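Local coordinates for protein sulfate transporter 4.1, chloroplastic (Arabidopsis thaliana, PDB 7LHV) that carries sulfate across a membrane together with protons and may play a part in regulating sulfate assimilation, at residues G261-K272 / C432-S443; A101-Q112 / F391-E399. All coordinates share one frame; numbering follows the deposited sequence.

Contact 1. Residues G261-K272 / C432-S443; sequences GSLILVILQVMK and CALAAIVISAVS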
loop_
_atom_site.group_PDB
_atom_site.type_symbol
_atom_site.label_atom_id
_atom_site.label_comp_id
_atom_site.label_asym_id
_atom_site.label_seq_id
_atom_site.Cartn_x
_atom_site.Cartn_y
_atom_site.Cartn_z
ATOM N N GLY A 261 12.432 19.295 40.246
ATOM C CA GLY A 261 12.389 18.941 38.840
ATOM C C GLY A 261 12.669 20.119 37.932
ATOM O O GLY A 261 13.399 19.991 36.948
ATOM N N SER A 262 12.097 21.284 38.248
ATOM C CA SER A 262 12.326 22.464 37.424
ATOM C C SER A 262 13.794 22.873 37.436
ATOM O O SER A 262 14.370 23.172 36.384
ATOM C CB SER A 262 11.444 23.616 37.898
ATOM O OG SER A 262 11.675 24.783 37.129
ATOM N N LEU A 263 14.422 22.881 38.617
ATOM C CA LEU A 263 15.832 23.248 38.688
ATOM C C LEU A 263 16.708 22.243 37.951
ATOM O O LEU A 263 17.635 22.632 37.227
ATOM C CB LEU A 263 16.278 23.380 40.144
ATOM C CG LEU A 263 15.647 24.515 40.948
ATOM C CD1 LEU A 263 16.076 24.435 42.403
ATOM C CD2 LEU A 263 16.015 25.862 40.352
ATOM N N ILE A 264 16.432 20.947 38.116
ATOM C CA ILE A 264 17.241 19.941 37.435
ATOM C C ILE A 264 17.087 20.065 35.925
ATOM O O ILE A 264 18.070 19.994 35.179
ATOM C CB ILE A 264 16.880 18.530 37.935
ATOM C CG1 ILE A 264 17.385 18.332 39.363
ATOM C CG2 ILE A 264 17.473 17.473 37.024
ATOM C CD1 ILE A 264 16.907 17.056 40.008
ATOM N N LEU A 265 15.855 20.263 35.448
ATOM C CA LEU A 265 15.627 20.408 34.016
ATOM C C LEU A 265 16.311 21.653 33.468
ATOM O O LEU A 265 16.892 21.622 32.377
ATOM C CB LEU A 265 14.128 20.445 33.729
ATOM C CG LEU A 265 13.703 20.566 32.268
ATOM C CD1 LEU A 265 14.210 19.383 31.468
ATOM C CD2 LEU A 265 12.194 20.669 32.176
ATOM N N VAL A 266 16.255 22.762 34.212
ATOM C CA VAL A 266 16.914 23.988 33.770
ATOM C C VAL A 266 18.419 23.778 33.676
ATOM O O VAL A 266 19.055 24.184 32.694
ATOM C CB VAL A 266 16.562 25.151 34.716
ATOM C CG1 VAL A 266 17.580 26.271 34.589
ATOM C CG2 VAL A 266 15.165 25.664 34.421
ATOM N N ILE A 267 19.012 23.137 34.685
ATOM C CA ILE A 267 20.451 22.891 34.664
ATOM C C ILE A 267 20.822 21.992 33.493
ATOM O O ILE A 267 21.808 22.240 32.788
ATOM C CB ILE A 267 20.911 22.294 36.006
ATOM C CG1 ILE A 267 20.795 23.335 37.119
ATOM C CG2 ILE A 267 22.337 21.779 35.901
ATOM C CD1 ILE A 267 21.683 24.539 36.925
ATOM N N LEU A 268 20.038 20.935 33.262
ATOM C CA LEU A 268 20.328 20.018 32.165
ATOM C C LEU A 268 20.249 20.723 30.819
ATOM O O LEU A 268 21.120 20.538 29.961
ATOM C CB LEU A 268 19.361 18.835 32.202
ATOM C CG LEU A 268 19.836 17.548 32.875
ATOM C CD1 LEU A 268 20.350 17.825 34.275
ATOM C CD2 LEU A 268 18.713 16.532 32.910
ATOM N N GLN A 269 19.212 21.538 30.613
ATOM C CA GLN A 269 19.064 22.224 29.335
ATOM C C GLN A 269 20.152 23.272 29.137
ATOM O O GLN A 269 20.656 23.444 28.021
ATOM C CB GLN A 269 17.674 22.847 29.233
ATOM C CG GLN A 269 16.629 21.892 28.678
ATOM C CD GLN A 269 15.287 22.556 28.457
ATOM O OE1 GLN A 269 15.043 23.665 28.931
ATOM N NE2 GLN A 269 14.405 21.878 27.732
ATOM N N VAL A 270 20.537 23.974 30.205
ATOM C CA VAL A 270 21.626 24.942 30.103
ATOM C C VAL A 270 22.929 24.243 29.738
ATOM O O VAL A 270 23.679 24.708 28.869
ATOM C CB VAL A 270 21.757 25.739 31.415
ATOM C CG1 VAL A 270 23.137 26.360 31.530
ATOM C CG2 VAL A 270 20.683 26.809 31.490
ATOM N N MET A 271 23.217 23.112 30.390
ATOM C CA MET A 271 24.431 22.369 30.074
ATOM C C MET A 271 24.418 21.879 28.633
ATOM O O MET A 271 25.432 21.967 27.932
ATOM C CB MET A 271 24.589 21.190 31.036
ATOM C CG MET A 271 25.015 21.585 32.437
ATOM S SD MET A 271 25.068 20.178 33.561
ATOM C CE MET A 271 26.494 19.299 32.932
ATOM N N LYS A 272 23.278 21.360 28.174
ATOM C CA LYS A 272 23.191 20.866 26.804
ATOM C C LYS A 272 23.386 21.992 25.796
ATOM O O LYS A 272 24.101 21.825 24.799
ATOM C CB LYS A 272 21.849 20.170 26.586
ATOM C CG LYS A 272 21.593 19.755 25.152
ATOM C CD LYS A 272 20.376 18.853 25.047
ATOM C CE LYS A 272 19.089 19.640 25.211
ATOM N NZ LYS A 272 17.890 18.819 24.889
ATOM N N CYS A 432 11.842 12.566 40.542
ATOM C CA CYS A 432 11.721 13.796 39.768
ATOM C C CYS A 432 12.975 14.065 38.949
ATOM O O CYS A 432 12.891 14.657 37.869
ATOM C CB CYS A 432 11.420 14.973 40.694
ATOM S SG CYS A 432 12.735 15.363 41.856
ATOM N N ALA A 433 14.143 13.632 39.432
ATOM C CA ALA A 433 15.363 13.767 38.639
ATOM C C ALA A 433 15.290 12.939 37.364
ATOM O O ALA A 433 15.657 13.413 36.283
ATOM C CB ALA A 433 16.578 13.364 39.473
ATOM N N LEU A 434 14.817 11.696 37.466
ATOM C CA LEU A 434 14.662 10.862 36.280
ATOM C C LEU A 434 13.615 11.442 35.336
ATOM O O LEU A 434 13.774 11.394 34.110
ATOM C CB LEU A 434 14.296 9.436 36.684
ATOM C CG LEU A 434 15.253 8.734 37.650
ATOM C CD1 LEU A 434 14.837 7.290 37.849
ATOM C CD2 LEU A 434 16.681 8.815 37.150
ATOM N N ALA A 435 12.532 11.991 35.892
ATOM C CA ALA A 435 11.533 12.642 35.052
ATOM C C ALA A 435 12.131 13.829 34.307
ATOM O O ALA A 435 11.849 14.036 33.122
ATOM C CB ALA A 435 10.345 13.087 35.898
ATOM N N ALA A 436 12.958 14.622 34.991
ATOM C CA ALA A 436 13.610 15.752 34.341
ATOM C C ALA A 436 14.561 15.282 33.250
ATOM O O ALA A 436 14.672 15.919 32.199
ATOM C CB ALA A 436 14.354 16.595 35.374
ATOM N N ILE A 437 15.257 14.171 33.485
ATOM C CA ILE A 437 16.151 13.630 32.461
ATOM C C ILE A 437 15.361 13.210 31.228
ATOM O O ILE A 437 15.767 13.484 30.093
ATOM C CB ILE A 437 16.978 12.464 33.031
ATOM C CG1 ILE A 437 18.030 12.988 34.004
ATOM C CG2 ILE A 437 17.645 11.694 31.914
ATOM C CD1 ILE A 437 18.723 11.903 34.774
ATOM N N VAL A 438 14.222 12.542 31.424
ATOM C CA VAL A 438 13.397 12.138 30.285
ATOM C C VAL A 438 12.871 13.360 29.540
ATOM O O VAL A 438 12.850 13.390 28.302
ATOM C CB VAL A 438 12.245 11.224 30.741
ATOM C CG1 VAL A 438 11.351 10.880 29.567
ATOM C CG2 VAL A 438 12.786 9.965 31.352
ATOM N N ILE A 439 12.424 14.377 30.278
ATOM C CA ILE A 439 11.901 15.583 29.642
ATOM C C ILE A 439 12.987 16.269 28.825
ATOM O O ILE A 439 12.749 16.713 27.695
ATOM C CB ILE A 439 11.306 16.528 30.700
ATOM C CG1 ILE A 439 10.009 15.951 31.259
ATOM C CG2 ILE A 439 11.052 17.897 30.107
ATOM C CD1 ILE A 439 9.471 16.721 32.435
ATOM N N SER A 440 14.198 16.366 29.378
ATOM C CA SER A 440 15.307 16.961 28.641
ATOM C C SER A 440 15.657 16.139 27.408
ATOM O O SER A 440 15.978 16.696 26.353
ATOM C CB SER A 440 16.523 17.102 29.555
ATOM O OG SER A 440 17.661 17.530 28.829
ATOM N N ALA A 441 15.613 14.812 27.524
ATOM C CA ALA A 441 15.931 13.957 26.385
ATOM C C ALA A 441 14.921 14.129 25.260
ATOM O O ALA A 441 15.295 14.140 24.082
ATOM C CB ALA A 441 15.994 12.498 26.827
ATOM N N VAL A 442 13.634 14.253 25.598
ATOM C CA VAL A 442 12.601 14.356 24.567
ATOM C C VAL A 442 12.321 15.785 24.124
ATOM O O VAL A 442 11.570 15.982 23.158
ATOM C CB VAL A 442 11.279 13.715 25.030
ATOM C CG1 VAL A 442 11.513 12.276 25.437
ATOM C CG2 VAL A 442 10.673 14.513 26.168
ATOM N N SER A 443 12.887 16.790 24.797
ATOM C CA SER A 443 12.711 18.160 24.329
ATOM C C SER A 443 13.339 18.364 22.959
ATOM O O SER A 443 12.842 19.168 22.162
ATOM C CB SER A 443 13.306 19.144 25.333
ATOM O OG SER A 443 14.713 19.215 25.200
#
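The packing of I264, L265 and L268 against A433, A436, I437 and I439 joins two helices predicted to span the membrane that run broadly the same way, their segment axes 8.7 Å apart at a crossing of -39°. Small residues permit the close approach: G261 sits opposite C432, and the CA atoms of L265 and A436 are 5.1 Å apart. The methyl of A436 lies against I264, with CG2 of I264 3.6 Å from CB of A436, while CD1 of I264 reaches on to CB of A433. L265 puts CG opposite its backbone N (chi1 -179°), which swings both methyls onto the partner helix. CD2 touches CG2 of I439 at 3.6 Å, the side chains crossing at about a right angle, and CD1 lies over the backbone of A436 and S440. One turn on, CD2 of L268 rests on CG1 of I437 at 3.8 Å.

Polar groups gather at the C-terminal end. K272, bent at chi3 (74°), brings NZ to O of S440 in a weak hydrogen bond of 3.2 Å. The same carbonyl accepts OG of S443 at 3.0 Å. The amide of Q269 borders S443.

This is plain helix packing within the SLC26/SulP permease region: S115 and Y116 of helix 91-119 and Y227 and F228 of helix 206-229 pack against 432-443; helix 284-300 touches both segments, at M271 and I437.

Contact 2. Residues A101-Q112 / F391-E399; sequences AGITVGIMLVPQ and FSRSAVNNE. With SO4 (sulfate ion), chain D.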
loop_
_atom_site.group_PDB
_atom_site.type_symbol
_atom_site.label_atom_id
_atom_site.label_comp_id
_atom_site.label_asym_id
_atom_site.label_seq_id
_atom_site.Cartn_x
_atom_site.Cartn_y
_atom_site.Cartn_z
ATOM N N ALA A 101 35.326 7.188 24.016
ATOM C CA ALA A 101 33.947 7.182 23.541
ATOM C C ALA A 101 33.082 6.238 24.364
ATOM O O ALA A 101 31.935 6.564 24.690
ATOM C CB ALA A 101 33.904 6.799 22.065
ATOM N N GLY A 102 33.610 5.064 24.709
ATOM C CA GLY A 102 32.843 4.127 25.509
ATOM C C GLY A 102 32.554 4.647 26.901
ATOM O O GLY A 102 31.432 4.518 27.395
ATOM N N ILE A 103 33.554 5.249 27.550
ATOM C CA ILE A 103 33.332 5.823 28.875
ATOM C C ILE A 103 32.288 6.929 28.801
ATOM O O ILE A 103 31.367 6.997 29.628
ATOM C CB ILE A 103 34.658 6.335 29.466
ATOM C CG1 ILE A 103 35.532 5.164 29.911
ATOM C CG2 ILE A 103 34.399 7.275 30.629
ATOM C CD1 ILE A 103 36.933 5.566 30.303
ATOM N N THR A 104 32.406 7.801 27.798
ATOM C CA THR A 104 31.463 8.904 27.645
ATOM C C THR A 104 30.043 8.394 27.431
ATOM O O THR A 104 29.092 8.868 28.068
ATOM C CB THR A 104 31.907 9.783 26.477
ATOM O OG1 THR A 104 33.188 10.356 26.770
ATOM C CG2 THR A 104 30.918 10.887 26.227
ATOM N N VAL A 105 29.882 7.404 26.551
ATOM C CA VAL A 105 28.553 6.888 26.251
ATOM C C VAL A 105 27.970 6.165 27.459
ATOM O O VAL A 105 26.779 6.291 27.746
ATOM C CB VAL A 105 28.596 5.985 25.006
ATOM C CG1 VAL A 105 27.309 5.194 24.879
ATOM C CG2 VAL A 105 28.814 6.824 23.768
ATOM N N GLY A 106 28.787 5.403 28.188
ATOM C CA GLY A 106 28.280 4.735 29.377
ATOM C C GLY A 106 27.834 5.710 30.449
ATOM O O GLY A 106 26.798 5.511 31.098
ATOM N N ILE A 107 28.608 6.781 30.649
ATOM C CA ILE A 107 28.227 7.806 31.617
ATOM C C ILE A 107 26.920 8.466 31.204
ATOM O O ILE A 107 26.040 8.707 32.038
ATOM C CB ILE A 107 29.361 8.835 31.781
ATOM C CG1 ILE A 107 30.497 8.243 32.614
ATOM C CG2 ILE A 107 28.846 10.106 32.426
ATOM C CD1 ILE A 107 31.706 9.140 32.716
ATOM N N MET A 108 26.766 8.766 29.912
ATOM C CA MET A 108 25.507 9.339 29.445
ATOM C C MET A 108 24.364 8.333 29.519
ATOM O O MET A 108 23.200 8.725 29.646
ATOM C CB MET A 108 25.669 9.855 28.014
ATOM C CG MET A 108 24.412 10.458 27.416
ATOM S SD MET A 108 24.515 10.676 25.633
ATOM C CE MET A 108 23.475 12.114 25.419
ATOM N N LEU A 109 24.676 7.038 29.466
ATOM C CA LEU A 109 23.653 6.017 29.268
ATOM C C LEU A 109 23.037 5.541 30.576
ATOM O O LEU A 109 21.823 5.318 30.636
ATOM C CB LEU A 109 24.250 4.834 28.505
ATOM C CG LEU A 109 23.477 3.517 28.478
ATOM C CD1 LEU A 109 22.112 3.694 27.845
ATOM C CD2 LEU A 109 24.274 2.470 27.731
ATOM N N VAL A 110 23.842 5.362 31.621
ATOM C CA VAL A 110 23.332 4.770 32.861
ATOM C C VAL A 110 22.120 5.547 33.384
ATOM O O VAL A 110 21.036 4.951 33.547
ATOM C CB VAL A 110 24.436 4.672 33.929
ATOM C CG1 VAL A 110 23.847 4.282 35.270
ATOM C CG2 VAL A 110 25.503 3.684 33.506
ATOM N N PRO A 111 22.221 6.864 33.631
ATOM C CA PRO A 111 21.021 7.593 34.072
ATOM C C PRO A 111 19.912 7.598 33.040
ATOM O O PRO A 111 18.733 7.503 33.398
ATOM C CB PRO A 111 21.554 9.003 34.342
ATOM C CG PRO A 111 22.725 9.131 33.477
ATOM C CD PRO A 111 23.363 7.783 33.470
ATOM N N GLN A 112 20.264 7.698 31.757
ATOM C CA GLN A 112 19.252 7.649 30.712
ATOM C C GLN A 112 18.580 6.286 30.665
ATOM O O GLN A 112 17.372 6.196 30.429
ATOM C CB GLN A 112 19.872 7.986 29.358
ATOM C CG GLN A 112 19.975 9.471 29.083
ATOM C CD GLN A 112 20.171 9.769 27.616
ATOM O OE1 GLN A 112 20.615 8.915 26.850
ATOM N NE2 GLN A 112 19.838 10.988 27.212
ATOM N N PHE A 391 19.373 8.143 18.843
ATOM C CA PHE A 391 19.751 9.360 18.131
ATOM C C PHE A 391 20.772 10.166 18.923
ATOM O O PHE A 391 21.708 10.731 18.347
ATOM C CB PHE A 391 18.517 10.214 17.850
ATOM C CG PHE A 391 17.690 9.732 16.694
ATOM C CD1 PHE A 391 17.954 10.164 15.405
ATOM C CD2 PHE A 391 16.630 8.867 16.901
ATOM C CE1 PHE A 391 17.187 9.725 14.345
ATOM C CE2 PHE A 391 15.860 8.428 15.845
ATOM C CZ PHE A 391 16.139 8.857 14.566
ATOM N N SER A 392 20.600 10.239 20.243
ATOM C CA SER A 392 21.482 11.055 21.070
ATOM C C SER A 392 22.802 10.349 21.347
ATOM O O SER A 392 23.879 10.932 21.183
ATOM C CB SER A 392 20.786 11.397 22.387
ATOM O OG SER A 392 19.530 12.010 22.160
ATOM N N ARG A 393 22.732 9.089 21.777
ATOM C CA ARG A 393 23.938 8.374 22.177
ATOM C C ARG A 393 24.824 8.060 20.978
ATOM O O ARG A 393 26.052 8.120 21.083
ATOM C CB ARG A 393 23.560 7.101 22.927
ATOM C CG ARG A 393 23.154 7.340 24.368
ATOM C CD ARG A 393 23.131 6.047 25.145
ATOM N NE ARG A 393 22.167 5.114 24.579
ATOM C CZ ARG A 393 20.878 5.094 24.882
ATOM N NH1 ARG A 393 20.361 5.937 25.761
ATOM N NH2 ARG A 393 20.085 4.211 24.286
ATOM N N SER A 394 24.226 7.722 19.833
ATOM C CA SER A 394 25.029 7.476 18.639
ATOM C C SER A 394 25.751 8.738 18.198
ATOM O O SER A 394 26.919 8.687 17.805
ATOM C CB SER A 394 24.158 6.941 17.508
ATOM O OG SER A 394 23.447 5.792 17.923
ATOM N N ALA A 395 25.073 9.885 18.258
ATOM C CA ALA A 395 25.749 11.143 17.966
ATOM C C ALA A 395 26.914 11.361 18.921
ATOM O O ALA A 395 28.063 11.506 18.488
ATOM C CB ALA A 395 24.759 12.303 18.044
ATOM N N VAL A 396 26.646 11.291 20.228
ATOM C CA VAL A 396 27.689 11.530 21.225
ATOM C C VAL A 396 28.873 10.600 20.991
ATOM O O VAL A 396 30.033 10.990 21.162
ATOM C CB VAL A 396 27.112 11.376 22.643
ATOM C CG1 VAL A 396 28.224 11.277 23.668
ATOM C CG2 VAL A 396 26.200 12.543 22.960
ATOM N N ASN A 397 28.598 9.365 20.577
ATOM C CA ASN A 397 29.659 8.468 20.140
ATOM C C ASN A 397 30.371 9.021 18.909
ATOM O O ASN A 397 31.588 8.865 18.763
ATOM C CB ASN A 397 29.075 7.088 19.850
ATOM C CG ASN A 397 30.039 5.971 20.156
ATOM O OD1 ASN A 397 30.924 6.115 20.995
ATOM N ND2 ASN A 397 29.868 4.841 19.484
ATOM N N ASN A 398 29.620 9.655 18.005
ATOM C CA ASN A 398 30.201 10.124 16.752
ATOM C C ASN A 398 31.202 11.253 16.979
ATOM O O ASN A 398 32.331 11.191 16.482
ATOM C CB ASN A 398 29.102 10.564 15.786
ATOM C CG ASN A 398 29.594 10.677 14.361
ATOM O OD1 ASN A 398 30.138 9.724 13.806
ATOM N ND2 ASN A 398 29.411 11.844 13.760
ATOM N N GLU A 399 30.822 12.297 17.727
ATOM C CA GLU A 399 31.841 13.328 17.935
ATOM C C GLU A 399 32.852 12.955 19.011
ATOM O O GLU A 399 33.808 13.707 19.218
ATOM C CB GLU A 399 31.280 14.724 18.266
ATOM C CG GLU A 399 30.602 14.924 19.612
ATOM C CD GLU A 399 29.152 14.544 19.602
ATOM O OE1 GLU A 399 28.737 13.855 18.659
ATOM O OE2 GLU A 399 28.424 14.946 20.534
HETATM S S SO4 D . 16.959 8.883 21.944
HETATM O O1 SO4 D . 17.206 10.319 21.898
HETATM O O2 SO4 D . 17.330 8.289 20.666
HETATM O O3 SO4 D . 15.543 8.645 22.189
HETATM O O4 SO4 D . 17.748 8.283 23.015
#
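From A101 beside N397 to V105 beside R393, the helices run nearly antiparallel (153°), their segment axes 9.3 Å apart, with 101-112 kinked at P111. R393 is the knob, seated among V105, M108, L109 and Q112. Its aliphatic part takes SD of M108 against CG at 3.8 Å; a bend at chi3 (-61°) turns the guanidinium against L109, whose CD1 lies over one face, toward its rim, 3.5 Å from CZ of R393. OE1 of Q112, at the guanidinium edge, accepts a weak bond from NH1 of R393 at 3.2 Å. The stronger partner of R393 is the carbonyl of P151, at NH2. With an alanine here, P151 O and Q112 OE1 would probably lose their donor and L109 the flat group it covers. Toward the C-terminal end of 391-399, V396 lies between T104 and M108, CG2 of V396 being 3.7 Å from SD of M108; OD1 of N397 touches CG2 of V105, the side chains crossing at about a right angle, while ND2 bonds O of Q146.

Sulfate, the transported ion, sits at the start of helix 391-399, bonded by F391 N to O2 at 2.7 Å and by S392 OG to O1 at 2.9 Å. A153 N, opening helix 153-166, also binds it, so two helix N-termini meet the anion, consistent with the SLC26 substrate site. T411 of helix 406-426 and A286 of helix 284-300 pack on 101-112.

The two contacts share no helix, yet they adjoin: their centres are about 17 Å apart, and I437 and A441 of contact 1 pack against P111 and Q112 of contact 2. Helix 91-119, which carries 101-112, thus reaches from the sulfate-binding region to 432-443, and helix 284-300 touches both contacts. Contact 2 is buried, and its interface mixes thioether and aliphatic packing with an arginine whose NH2 and an asparagine whose ND2 bond backbone carbonyls, and a glutamine that accepts weakly from the arginine, close to a bound anion. Contact 1 is only partly buried. It relies on methyl packing between crossing helices, with polar groups confined to one end, and makes no contact with sulfate.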